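Local coordinates for protein SusD homolog (Bacteroides thetaiotaomicron VPI-5482, PDB 3IHV) that probably binds sugars at the cell surface as a SusD-family component of the outer membrane, at residues A[149-157]-A[524-532]; A[286-295]-A[325-333]. All coordinates share one frame; numbering follows the deposited sequence. Where two conformers were deposited one is given.

Starting from the N terminus, the chain first meets residues 149-157, in the loop between helices 144-147 and 159-176. Further on come residues 286-295, in the loop that leads from strand 259-263 to strand 302-304, and after only 29 intervening residues 325-333 returns beside them to close interaction 2. Near the C terminus, 524-532 begins at the end of helix 520-525 and closes interaction 1 over 366 intervening residues. The short closure of interaction 2 therefore falls wholly within the long one of interaction 1; the two do not cross. Their nearest atoms are about 31 Å apart. Interaction 1 joins early and late parts of the chain, whereas interaction 2 ties a loop to a small sheet.

Interaction 1: residues A[149-157]-A[524-532]; sequences QNPATYVQS and DLCIQFNQN
The F529 ring fits between Q156 and C526. Q156 CG lies 3.9 Å above one face of the F529 ring, offset toward its rim, while C526 CB covers the centre of the other face at 3.4 Å. With CG beside its backbone N (chi1 -73°) and the chain extended beyond, Q156 lays its amide over the phenylalanine, the two planes 26° apart. The same amide grips the backbone of N530 at both ends: Q156 OE1 accepts from N530 N at 2.9 Å, and Q156 NE2 donates to N530 O at 3.0 Å, in the plane of both groups. Q156 NE2 also reaches N137 O.

The C526 sulfur fills the hollow between P151 and Y154, with SG 3.8 Å from P151 CB and 3.9 Å from CD2 at the in-plane edge of the Y154 ring. Farther along, Q528 points an extended chain at the 3-10 turn, where NE2 meets A152 O at 2.9 Å, nearly straight. A bridging water accepts from Q528 N and donates to P151 O and Y154 O.

A 3-10 turn at 151-153, opened by the N150 Asx turn, thus meets a type I beta turn at C526-F529, joined by a Cys sulfur-aromatic contact. Together they make a surface junction between the loop 149-157 and the segment leaving helix 520-525, in which the Q156 amide pairs with the N-H and carbonyl of N530.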
ATOM      1  N   GLN A 149      21.013  21.370   9.272  1.00 10.62           N
ATOM      2  CA  GLN A 149      21.392  21.719  10.644  1.00  9.83           C
ATOM      3  C   GLN A 149      22.183  20.566  11.273  1.00  7.77           C
ATOM      4  O   GLN A 149      22.056  19.395  10.877  1.00  8.55           O
ATOM      5  CB  GLN A 149      20.155  21.968  11.533  1.00 10.21           C
ATOM      6  CG  GLN A 149      19.348  23.174  11.244  1.00 13.84           C
ATOM      7  CD  GLN A 149      18.087  23.239  12.092  1.00 18.08           C
ATOM      8  OE1 GLN A 149      17.803  22.375  12.989  1.00 20.21           O
ATOM      9  NE2 GLN A 149      17.302  24.242  11.812  1.00 17.20           N
ATOM     10  N   ASN A 150      22.941  20.880  12.313  1.00  6.52           N
ATOM     11  CA  ASN A 150      23.644  19.869  13.086  1.00  6.25           C
ATOM     12  C   ASN A 150      22.594  18.884  13.639  1.00  6.48           C
ATOM     13  O   ASN A 150      21.612  19.303  14.238  1.00  6.20           O
ATOM     14  CB  ASN A 150      24.398  20.551  14.214  1.00  6.05           C
ATOM     15  CG  ASN A 150      25.358  19.632  14.902  1.00  5.63           C
ATOM     16  OD1 ASN A 150      24.968  18.571  15.412  1.00  5.31           O
ATOM     17  ND2 ASN A 150      26.614  20.036  14.955  1.00  6.03           N
ATOM     18  N   PRO A 151      22.794  17.568  13.459  1.00  6.90           N
ATOM     19  CA  PRO A 151      21.769  16.630  13.951  1.00  6.92           C
ATOM     20  C   PRO A 151      21.577  16.558  15.470  1.00  6.62           C
ATOM     21  O   PRO A 151      20.577  15.967  15.919  1.00  7.00           O
ATOM     22  CB  PRO A 151      22.186  15.293  13.375  1.00  7.58           C
ATOM     23  CG  PRO A 151      23.531  15.473  12.870  1.00  9.11           C
ATOM     24  CD  PRO A 151      23.895  16.890  12.772  1.00  7.14           C
ATOM     25  N   ALA A 152      22.462  17.184  16.248  1.00  5.48           N
ATOM     26  CA  ALA A 152      22.252  17.279  17.683  1.00  6.12           C
ATOM     27  C   ALA A 152      21.030  18.155  17.976  1.00  6.47           C
ATOM     28  O   ALA A 152      20.512  18.135  19.091  1.00  6.79           O
ATOM     29  CB  ALA A 152      23.509  17.808  18.404  1.00  5.02           C
ATOM     30  N   THR A 153      20.601  18.941  16.981  1.00  6.66           N
ATOM     31  CA  THR A 153      19.440  19.824  17.110  1.00  6.07           C
ATOM     32  C   THR A 153      18.101  19.149  16.805  1.00  6.56           C
ATOM     33  O   THR A 153      17.061  19.712  17.111  1.00  6.09           O
ATOM     34  CB  THR A 153      19.555  21.059  16.191  1.00  6.51           C
ATOM     35  OG1 THR A 153      19.429  20.627  14.818  1.00  7.86           O
ATOM     36  CG2 THR A 153      20.831  21.906  16.518  1.00  4.28           C
ATOM     37  N   TYR A 154      18.132  17.942  16.232  1.00  6.08           N
ATOM     38  CA  TYR A 154      16.915  17.231  15.855  1.00  6.59           C
ATOM     39  C   TYR A 154      16.198  16.596  17.024  1.00  6.99           C
ATOM     40  O   TYR A 154      16.798  15.950  17.852  1.00  7.67           O
ATOM     41  CB  TYR A 154      17.189  16.147  14.822  1.00  6.83           C
ATOM     42  CG  TYR A 154      17.699  16.651  13.499  1.00  7.04           C
ATOM     43  CD1 TYR A 154      17.385  17.932  13.039  1.00  9.40           C
ATOM     44  CD2 TYR A 154      18.444  15.824  12.680  1.00 10.11           C
ATOM     45  CE1 TYR A 154      17.836  18.369  11.802  1.00 10.09           C
ATOM     46  CE2 TYR A 154      18.885  16.248  11.438  1.00 10.61           C
ATOM     47  CZ  TYR A 154      18.589  17.513  11.015  1.00 11.31           C
ATOM     48  OH  TYR A 154      19.029  17.917   9.795  1.00 11.32           O
ATOM     49  N   VAL A 155      14.894  16.809  17.064  1.00  7.05           N
ATOM     50  CA  VAL A 155      14.068  16.219  18.093  0.50  7.05           C
ATOM     51  C   VAL A 155      12.851  15.583  17.447  1.00  6.87           C
ATOM     52  O   VAL A 155      12.336  16.059  16.410  1.00  8.02           O
ATOM     53  CB  VAL A 155      13.611  17.229  19.154  0.50  7.18           C
ATOM     54  CG1 VAL A 155      14.813  17.791  19.916  0.50  6.36           C
ATOM     55  CG2 VAL A 155      12.786  18.338  18.542  0.50  7.07           C
ATOM     56  N   GLN A 156      12.413  14.493  18.048  1.00  6.35           N
ATOM     57  CA  GLN A 156      11.228  13.791  17.605  1.00  6.44           C
ATOM     58  C   GLN A 156      10.006  14.556  18.070  1.00  7.28           C
ATOM     59  O   GLN A 156       9.984  15.043  19.192  1.00  7.28           O
ATOM     60  CB  GLN A 156      11.247  12.388  18.204  1.00  6.22           C
ATOM     61  CG  GLN A 156      12.281  11.501  17.534  1.00  5.47           C
ATOM     62  CD  GLN A 156      12.709  10.359  18.430  1.00  5.37           C
ATOM     63  OE1 GLN A 156      13.214  10.577  19.540  1.00  8.11           O
ATOM     64  NE2 GLN A 156      12.517   9.126  17.953  1.00  3.87           N
ATOM     65  N   SER A 157       9.007  14.686  17.201  1.00  6.49           N
ATOM     66  CA  SER A 157       7.751  15.342  17.569  1.00  7.50           C
ATOM     67  C   SER A 157       6.732  14.320  18.067  1.00  7.69           C
ATOM     68  O   SER A 157       6.772  13.168  17.679  1.00  7.58           O
ATOM     69  CB  SER A 157       7.168  16.098  16.364  1.00  7.29           C
ATOM     70  OG  SER A 157       7.842  17.349  16.223  1.00  8.71           O
ATOM     71  N   ASP A 524      22.452   7.007  16.389  1.00  8.51           N
ATOM     72  CA  ASP A 524      23.847   7.314  16.633  1.00  8.50           C
ATOM     73  C   ASP A 524      24.250   8.756  16.299  1.00  8.82           C
ATOM     74  O   ASP A 524      25.216   9.257  16.860  1.00  9.63           O
ATOM     75  CB  ASP A 524      24.759   6.354  15.850  1.00  8.40           C
ATOM     76  CG  ASP A 524      24.709   4.915  16.387  1.00 10.32           C
ATOM     77  OD1 ASP A 524      24.204   4.675  17.488  1.00  7.62           O
ATOM     78  OD2 ASP A 524      25.191   4.019  15.696  1.00 12.59           O
ATOM     79  N   LEU A 525      23.558   9.381  15.360  1.00  8.30           N
ATOM     80  CA  LEU A 525      23.868  10.748  14.951  1.00  8.94           C
ATOM     81  C   LEU A 525      23.047  11.829  15.659  1.00  8.02           C
ATOM     82  O   LEU A 525      23.458  12.969  15.648  1.00  7.83           O
ATOM     83  CB  LEU A 525      23.648  10.904  13.454  1.00  8.94           C
ATOM     84  CG  LEU A 525      24.639  10.183  12.540  1.00 11.31           C
ATOM     85  CD1 LEU A 525      24.083  10.172  11.124  1.00 12.70           C
ATOM     86  CD2 LEU A 525      25.988  10.841  12.618  1.00 13.20           C
ATOM     87  N   CYS A 526      21.927  11.464  16.280  1.00  6.85           N
ATOM     88  CA  CYS A 526      20.990  12.435  16.858  1.00  6.54           C
ATOM     89  C   CYS A 526      20.865  12.148  18.360  1.00  6.44           C
ATOM     90  O   CYS A 526      20.061  11.312  18.786  1.00  7.16           O
ATOM     91  CB  CYS A 526      19.655  12.292  16.154  1.00  6.19           C
ATOM     92  SG  CYS A 526      19.742  12.585  14.357  1.00  9.00           S
ATOM     93  N   ILE A 527      21.689  12.825  19.133  1.00  5.44           N
ATOM     94  CA  ILE A 527      21.812  12.595  20.557  1.00  5.19           C
ATOM     95  C   ILE A 527      20.511  12.796  21.351  1.00  5.76           C
ATOM     96  O   ILE A 527      20.402  12.250  22.443  1.00  5.70           O
ATOM     97  CB  ILE A 527      22.959  13.452  21.140  1.00  6.03           C
ATOM     98  CG1 ILE A 527      23.463  12.900  22.481  1.00  6.77           C
ATOM     99  CG2 ILE A 527      22.516  14.930  21.226  1.00  3.04           C
ATOM    100  CD1 ILE A 527      24.817  13.525  22.931  1.00  6.85           C
ATOM    101  N   GLN A 528      19.537  13.542  20.832  1.00  5.48           N
ATOM    102  CA  GLN A 528      18.273  13.737  21.573  1.00  5.97           C
ATOM    103  C   GLN A 528      17.232  12.659  21.259  1.00  7.47           C
ATOM    104  O   GLN A 528      16.173  12.649  21.872  1.00  9.56           O
ATOM    105  CB  GLN A 528      17.651  15.100  21.265  1.00  5.11           C
ATOM    106  CG  GLN A 528      18.577  16.270  21.626  1.00  5.63           C
ATOM    107  CD  GLN A 528      17.828  17.580  21.644  1.00  7.38           C
ATOM    108  OE1 GLN A 528      16.962  17.785  22.493  1.00  8.53           O
ATOM    109  NE2 GLN A 528      18.164  18.484  20.719  1.00  6.86           N
ATOM    110  N   PHE A 529      17.500  11.769  20.305  1.00  7.13           N
ATOM    111  CA  PHE A 529      16.499  10.752  19.948  1.00  6.97           C
ATOM    112  C   PHE A 529      16.368   9.689  21.009  1.00  7.34           C
ATOM    113  O   PHE A 529      17.343   9.360  21.685  1.00  6.48           O
ATOM    114  CB  PHE A 529      16.917  10.012  18.672  1.00  6.93           C
ATOM    115  CG  PHE A 529      16.596  10.713  17.387  1.00  7.43           C
ATOM    116  CD1 PHE A 529      16.198  12.054  17.349  1.00  9.28           C
ATOM    117  CD2 PHE A 529      16.746  10.018  16.176  1.00  7.92           C
ATOM    118  CE1 PHE A 529      15.945  12.666  16.163  1.00  9.66           C
ATOM    119  CE2 PHE A 529      16.473  10.646  14.969  1.00  8.29           C
ATOM    120  CZ  PHE A 529      16.085  11.980  14.977  1.00  9.28           C
ATOM    121  N   ASN A 530      15.145   9.159  21.105  1.00  8.35           N
ATOM    122  CA  ASN A 530      14.811   7.993  21.901  1.00  8.45           C
ATOM    123  C   ASN A 530      14.384   6.910  20.911  1.00  7.82           C
ATOM    124  O   ASN A 530      13.642   7.167  19.950  1.00  7.68           O
ATOM    125  CB  ASN A 530      13.655   8.280  22.854  1.00  9.23           C
ATOM    126  CG  ASN A 530      14.069   9.126  24.048  1.00 13.23           C
ATOM    127  OD1 ASN A 530      15.193   9.001  24.574  1.00 16.63           O
ATOM    128  ND2 ASN A 530      13.132   9.941  24.540  1.00 18.48           N
ATOM    129  N   GLN A 531      14.881   5.697  21.142  1.00  7.77           N
ATOM    130  CA  GLN A 531      14.507   4.539  20.372  1.00  7.80           C
ATOM    131  C   GLN A 531      13.073   4.119  20.766  1.00  7.72           C
ATOM    132  O   GLN A 531      12.627   4.384  21.870  1.00  7.68           O
ATOM    133  CB  GLN A 531      15.510   3.398  20.605  1.00  7.78           C
ATOM    134  CG  GLN A 531      15.220   2.122  19.809  1.00  6.76           C
ATOM    135  CD  GLN A 531      15.102   2.368  18.325  1.00  7.80           C
ATOM    136  OE1 GLN A 531      13.990   2.596  17.820  1.00  7.02           O
ATOM    137  NE2 GLN A 531      16.227   2.395  17.631  1.00  6.00           N
ATOM    138  N   ASN A 532      12.379   3.490  19.839  1.00  6.79           N
ATOM    139  CA  ASN A 532      11.012   3.032  20.057  1.00  7.55           C
ATOM    140  C   ASN A 532      10.916   1.925  21.107  1.00  8.31           C
ATOM    141  O   ASN A 532      11.880   1.226  21.359  1.00  8.20           O
ATOM    142  CB  ASN A 532      10.397   2.602  18.717  1.00  7.66           C
ATOM    143  CG  ASN A 532      10.065   3.779  17.839  1.00  6.32           C
ATOM    144  OD1 ASN A 532       9.749   4.863  18.348  1.00  7.49           O
ATOM    145  ND2 ASN A 532      10.144   3.589  16.531  1.00  8.03           N
TER
HETATM  146  O   HOH W   1      19.314  14.963  18.263  1.00  6.09           O
HETATM  147  O   HOH W   2      16.729  20.933  19.396  1.00 14.59           O
HETATM  148  O   HOH W   3      13.743  13.410  20.370  1.00 12.86           O

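Interaction 2: residues A[286-295]-A[325-333]; sequences VKTTAIAGVR and IANYQYTDT
T288 and Y330 form a single parallel beta bridge, the two segments running in the same direction. Y330 N donates to K287 O at 2.8 Å, and Y330 O in turn accepts from T289 N at 3.2 Å, with a supporting CA-H...O contact from T288. A water joins K287 N to Y328 O, extending the link.

At one end V286 wedges between two aromatic side chains: with CG1 anti to the backbone N (chi1 170°), that methyl lies 3.6 Å from Y328 CE1 and close to Y330 CE2, while CG2 meets A326 CB. Both tyrosine hydroxyls bond D372. T288 runs alongside Y330, its OG1 at the in-plane edge of the ring.

R295 organises the other end. Its NE donates to T289 O at 2.8 Å and its NH2 to T289 OG1 at 2.9 Å, a side-on grip; NH2 also donates across to T331 O at 3.0 Å, from above the carbonyl plane. T288 CG2 and I291 CD1 cover opposite faces of the guanidinium, and NH1 bonds Q374. T289 OG1 in turn donates a hydrogen bond to D332 OD1 at 2.7 Å, on the anti lone pair. A leucine in place of R295 would probably leave T289 O and T331 O without these donors, so that the side-chain tie from the 286-295 loop to T331 is lost.

The loop folds back on itself through a classic beta bulge, V294 and R295 facing I291. The T288-Y330 pairing adds a single parallel bridge to strand 325-330, which is otherwise paired antiparallel with 335-337 and 367-368.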
ATOM      1  N   VAL A 286       3.264 -14.269  -9.401  1.00  8.20           N
ATOM      2  CA  VAL A 286       2.960 -15.682  -9.485  1.00  7.79           C
ATOM      3  C   VAL A 286       4.290 -16.326  -9.811  1.00  8.19           C
ATOM      4  O   VAL A 286       5.032 -15.796 -10.642  1.00  7.56           O
ATOM      5  CB  VAL A 286       1.921 -15.963 -10.586  1.00  7.67           C
ATOM      6  CG1 VAL A 286       1.803 -17.466 -10.828  1.00  6.61           C
ATOM      7  CG2 VAL A 286       0.576 -15.371 -10.169  1.00  7.40           C
ATOM      8  N   LYS A 287       4.616 -17.446  -9.166  1.00  8.61           N
ATOM      9  CA  LYS A 287       5.875 -18.136  -9.430  1.00  7.03           C
ATOM     10  C   LYS A 287       5.941 -18.503 -10.905  1.00  6.70           C
ATOM     11  O   LYS A 287       5.061 -19.183 -11.414  1.00  6.28           O
ATOM     12  CB  LYS A 287       5.991 -19.366  -8.519  1.00  7.34           C
ATOM     13  CG  LYS A 287       7.324 -20.067  -8.536  1.00  7.09           C
ATOM     14  CD  LYS A 287       8.434 -19.217  -7.968  1.00 10.03           C
ATOM     15  CE  LYS A 287       9.614 -20.018  -7.418  1.00 12.03           C
ATOM     16  NZ  LYS A 287      10.591 -19.090  -6.716  1.00 13.67           N
ATOM     17  N   THR A 288       7.012 -18.055 -11.564  1.00  6.43           N
ATOM     18  CA  THR A 288       7.195 -18.200 -13.024  1.00  7.34           C
ATOM     19  C   THR A 288       8.648 -18.410 -13.400  1.00  7.32           C
ATOM     20  O   THR A 288       9.544 -17.702 -12.904  1.00  7.59           O
ATOM     21  CB  THR A 288       6.725 -16.862 -13.689  1.00  7.67           C
ATOM     22  OG1 THR A 288       5.428 -16.503 -13.204  1.00  6.89           O
ATOM     23  CG2 THR A 288       6.762 -16.897 -15.252  1.00  7.37           C
ATOM     24  N   THR A 289       8.916 -19.391 -14.261  1.00  8.27           N
ATOM     25  CA  THR A 289      10.272 -19.626 -14.710  1.00  8.65           C
ATOM     26  C   THR A 289      10.678 -18.679 -15.835  1.00  8.91           C
ATOM     27  O   THR A 289       9.852 -18.202 -16.599  1.00  8.61           O
ATOM     28  CB  THR A 289      10.424 -21.026 -15.321  1.00  7.83           C
ATOM     29  OG1 THR A 289       9.476 -21.169 -16.385  1.00  7.96           O
ATOM     30  CG2 THR A 289      10.200 -22.120 -14.283  1.00  7.90           C
ATOM     31  N   ALA A 290      11.980 -18.422 -15.909  1.00  9.16           N
ATOM     32  CA  ALA A 290      12.557 -17.654 -16.985  1.00  8.74           C
ATOM     33  C   ALA A 290      12.599 -18.616 -18.178  1.00  9.27           C
ATOM     34  O   ALA A 290      12.865 -19.825 -17.985  1.00  9.79           O
ATOM     35  CB  ALA A 290      13.991 -17.187 -16.594  1.00  8.00           C
ATOM     36  N   ILE A 291      12.288 -18.082 -19.362  1.00  8.65           N
ATOM     37  CA  ILE A 291      12.378 -18.752 -20.647  1.00  9.84           C
ATOM     38  C   ILE A 291      13.274 -17.861 -21.521  1.00 10.29           C
ATOM     39  O   ILE A 291      12.892 -16.733 -21.839  1.00 11.21           O
ATOM     40  CB  ILE A 291      11.028 -18.860 -21.344  1.00  8.96           C
ATOM     41  CG1 ILE A 291      10.032 -19.664 -20.495  1.00  9.68           C
ATOM     42  CG2 ILE A 291      11.222 -19.553 -22.704  1.00  8.18           C
ATOM     43  CD1 ILE A 291       8.611 -19.677 -21.150  1.00  8.47           C
ATOM     44  N   ALA A 292      14.457 -18.367 -21.872  1.00 11.71           N
ATOM     45  CA  ALA A 292      15.452 -17.594 -22.612  1.00 12.08           C
ATOM     46  C   ALA A 292      14.858 -16.922 -23.858  1.00 12.57           C
ATOM     47  O   ALA A 292      14.225 -17.571 -24.690  1.00 13.33           O
ATOM     48  CB  ALA A 292      16.659 -18.481 -22.952  1.00 11.28           C
ATOM     49  N   GLY A 293      15.029 -15.606 -23.947  1.00 12.93           N
ATOM     50  CA  GLY A 293      14.476 -14.829 -25.056  1.00 13.05           C
ATOM     51  C   GLY A 293      12.976 -14.562 -25.010  1.00 12.62           C
ATOM     52  O   GLY A 293      12.468 -13.801 -25.833  1.00 13.25           O
ATOM     53  N   VAL A 294      12.263 -15.113 -24.034  1.00 11.50           N
ATOM     54  CA  VAL A 294      10.804 -14.942 -23.980  1.00 10.70           C
ATOM     55  C   VAL A 294      10.281 -14.295 -22.706  1.00 10.50           C
ATOM     56  O   VAL A 294       9.444 -13.394 -22.745  1.00  9.79           O
ATOM     57  CB  VAL A 294      10.126 -16.326 -24.063  1.00 10.53           C
ATOM     58  CG1 VAL A 294       8.583 -16.171 -24.004  1.00 11.59           C
ATOM     59  CG2 VAL A 294      10.587 -17.064 -25.317  1.00 10.34           C
ATOM     60  N   ARG A 295      10.798 -14.739 -21.572  1.00 10.08           N
ATOM     61  CA  ARG A 295      10.208 -14.343 -20.302  1.00 10.55           C
ATOM     62  C   ARG A 295      11.232 -14.320 -19.219  1.00  9.96           C
ATOM     63  O   ARG A 295      12.109 -15.169 -19.184  1.00  8.50           O
ATOM     64  CB  ARG A 295       9.181 -15.415 -19.955  1.00 11.89           C
ATOM     65  CG  ARG A 295       8.314 -15.164 -18.793  1.00 13.56           C
ATOM     66  CD  ARG A 295       7.208 -16.224 -18.725  1.00 11.65           C
ATOM     67  NE  ARG A 295       7.656 -17.522 -18.205  1.00 11.08           N
ATOM     68  CZ  ARG A 295       6.871 -18.608 -18.160  1.00 11.08           C
ATOM     69  NH1 ARG A 295       5.638 -18.572 -18.643  1.00  9.07           N
ATOM     70  NH2 ARG A 295       7.318 -19.749 -17.652  1.00  9.41           N
ATOM     71  N   ILE A 325      -5.779 -14.743  -5.376  1.00  5.66           N
ATOM     72  CA  ILE A 325      -4.889 -15.815  -4.898  1.00  6.08           C
ATOM     73  C   ILE A 325      -4.642 -16.842  -5.993  1.00  6.10           C
ATOM     74  O   ILE A 325      -5.600 -17.324  -6.612  1.00  6.19           O
ATOM     75  CB  ILE A 325      -5.487 -16.534  -3.676  1.00  5.55           C
ATOM     76  CG1 ILE A 325      -5.765 -15.554  -2.532  1.00  5.92           C
ATOM     77  CG2 ILE A 325      -4.582 -17.668  -3.170  1.00  5.63           C
ATOM     78  CD1 ILE A 325      -6.504 -16.159  -1.304  1.00  5.84           C
ATOM     79  N   ALA A 326      -3.356 -17.135  -6.232  1.00  5.46           N
ATOM     80  CA  ALA A 326      -2.922 -18.072  -7.237  1.00  4.94           C
ATOM     81  C   ALA A 326      -2.549 -19.395  -6.594  1.00  4.82           C
ATOM     82  O   ALA A 326      -1.625 -19.455  -5.798  1.00  5.86           O
ATOM     83  CB  ALA A 326      -1.695 -17.548  -8.015  1.00  4.02           C
ATOM     84  N   ASN A 327      -3.262 -20.444  -6.959  1.00  4.58           N
ATOM     85  CA  ASN A 327      -2.940 -21.796  -6.495  1.00  4.83           C
ATOM     86  C   ASN A 327      -2.091 -22.513  -7.538  1.00  5.05           C
ATOM     87  O   ASN A 327      -1.955 -23.741  -7.496  1.00  6.18           O
ATOM     88  CB  ASN A 327      -4.227 -22.578  -6.206  1.00  6.05           C
ATOM     89  CG  ASN A 327      -5.057 -22.862  -7.453  1.00  6.22           C
ATOM     90  OD1 ASN A 327      -4.788 -22.352  -8.551  1.00  7.03           O
ATOM     91  ND2 ASN A 327      -6.074 -23.714  -7.297  1.00  6.95           N
ATOM     92  N   TYR A 328      -1.451 -21.727  -8.405  1.00  4.94           N
ATOM     93  CA  TYR A 328      -0.734 -22.244  -9.563  1.00  5.07           C
ATOM     94  C   TYR A 328       0.537 -21.477  -9.757  1.00  4.70           C
ATOM     95  O   TYR A 328       0.703 -20.405  -9.195  1.00  5.06           O
ATOM     96  CB  TYR A 328      -1.602 -22.022 -10.823  1.00  4.67           C
ATOM     97  CG  TYR A 328      -1.982 -20.570 -11.073  1.00  5.73           C
ATOM     98  CD1 TYR A 328      -1.129 -19.710 -11.775  1.00  6.48           C
ATOM     99  CD2 TYR A 328      -3.173 -20.040 -10.579  1.00  6.30           C
ATOM    100  CE1 TYR A 328      -1.455 -18.389 -12.008  1.00  4.53           C
ATOM    101  CE2 TYR A 328      -3.506 -18.707 -10.789  1.00  5.04           C
ATOM    102  CZ  TYR A 328      -2.647 -17.884 -11.527  1.00  7.58           C
ATOM    103  OH  TYR A 328      -2.951 -16.546 -11.732  1.00  6.95           O
ATOM    104  N   GLN A 329       1.398 -22.014 -10.614  1.00  4.72           N
ATOM    105  CA  GLN A 329       2.636 -21.363 -11.017  1.00  4.98           C
ATOM    106  C   GLN A 329       2.781 -21.652 -12.517  1.00  5.77           C
ATOM    107  O   GLN A 329       2.072 -22.474 -13.074  1.00  6.29           O
ATOM    108  CB  GLN A 329       3.837 -21.987 -10.279  1.00  4.98           C
ATOM    109  CG  GLN A 329       4.070 -23.481 -10.508  1.00  4.88           C
ATOM    110  CD  GLN A 329       5.358 -23.914  -9.813  1.00  7.52           C
ATOM    111  OE1 GLN A 329       6.332 -23.150  -9.802  1.00 10.94           O
ATOM    112  NE2 GLN A 329       5.347 -25.077  -9.176  1.00  8.56           N
ATOM    113  N   TYR A 330       3.738 -20.998 -13.155  1.00  6.50           N
ATOM    114  CA  TYR A 330       4.003 -21.214 -14.556  1.00  6.63           C
ATOM    115  C   TYR A 330       5.375 -21.886 -14.672  1.00  7.41           C
ATOM    116  O   TYR A 330       6.381 -21.325 -14.205  1.00  7.42           O
ATOM    117  CB  TYR A 330       4.036 -19.894 -15.293  1.00  6.03           C
ATOM    118  CG  TYR A 330       2.718 -19.192 -15.305  1.00  6.38           C
ATOM    119  CD1 TYR A 330       1.657 -19.680 -16.057  1.00  5.07           C
ATOM    120  CD2 TYR A 330       2.516 -18.047 -14.557  1.00  4.72           C
ATOM    121  CE1 TYR A 330       0.402 -19.021 -16.053  1.00  6.43           C
ATOM    122  CE2 TYR A 330       1.299 -17.387 -14.570  1.00  4.85           C
ATOM    123  CZ  TYR A 330       0.240 -17.879 -15.303  1.00  6.86           C
ATOM    124  OH  TYR A 330      -0.979 -17.201 -15.302  1.00  6.34           O
ATOM    125  N   THR A 331       5.395 -23.057 -15.296  1.00  8.88           N
ATOM    126  CA  THR A 331       6.612 -23.807 -15.568  1.00 10.22           C
ATOM    127  C   THR A 331       7.031 -23.411 -17.006  1.00 10.81           C
ATOM    128  O   THR A 331       6.366 -22.597 -17.661  1.00  9.94           O
ATOM    129  CB  THR A 331       6.341 -25.348 -15.499  1.00 11.15           C
ATOM    130  OG1 THR A 331       5.552 -25.743 -16.618  1.00 10.81           O
ATOM    131  CG2 THR A 331       5.613 -25.701 -14.221  1.00 12.56           C
ATOM    132  N   ASP A 332       8.120 -23.967 -17.510  1.00 11.83           N
ATOM    133  CA  ASP A 332       8.518 -23.638 -18.875  1.00 12.99           C
ATOM    134  C   ASP A 332       7.395 -23.935 -19.899  1.00 14.06           C
ATOM    135  O   ASP A 332       7.265 -23.223 -20.876  1.00 15.22           O
ATOM    136  CB  ASP A 332       9.786 -24.386 -19.288  1.00 13.06           C
ATOM    137  CG  ASP A 332      11.036 -23.884 -18.571  1.00 13.54           C
ATOM    138  OD1 ASP A 332      10.929 -23.049 -17.664  1.00 10.95           O
ATOM    139  OD2 ASP A 332      12.144 -24.341 -18.937  1.00 14.00           O
ATOM    140  N   THR A 333       6.576 -24.956 -19.658  1.00 14.94           N
ATOM    141  CA  THR A 333       5.545 -25.343 -20.618  1.00 15.50           C
ATOM    142  C   THR A 333       4.078 -25.097 -20.247  1.00 15.69           C
ATOM    143  O   THR A 333       3.216 -25.075 -21.145  1.00 15.58           O
ATOM    144  CB  THR A 333       5.660 -26.826 -20.914  1.00 15.64           C
ATOM    145  OG1 THR A 333       5.647 -27.540 -19.680  1.00 17.28           O
ATOM    146  CG2 THR A 333       6.952 -27.132 -21.647  1.00 17.47           C
TER
HETATM  147  O   HOH W   4       2.533 -18.806  -7.735  1.00  6.07           O
HETATM  148  O   HOH W   5       4.102 -21.223 -18.756  1.00 13.76           O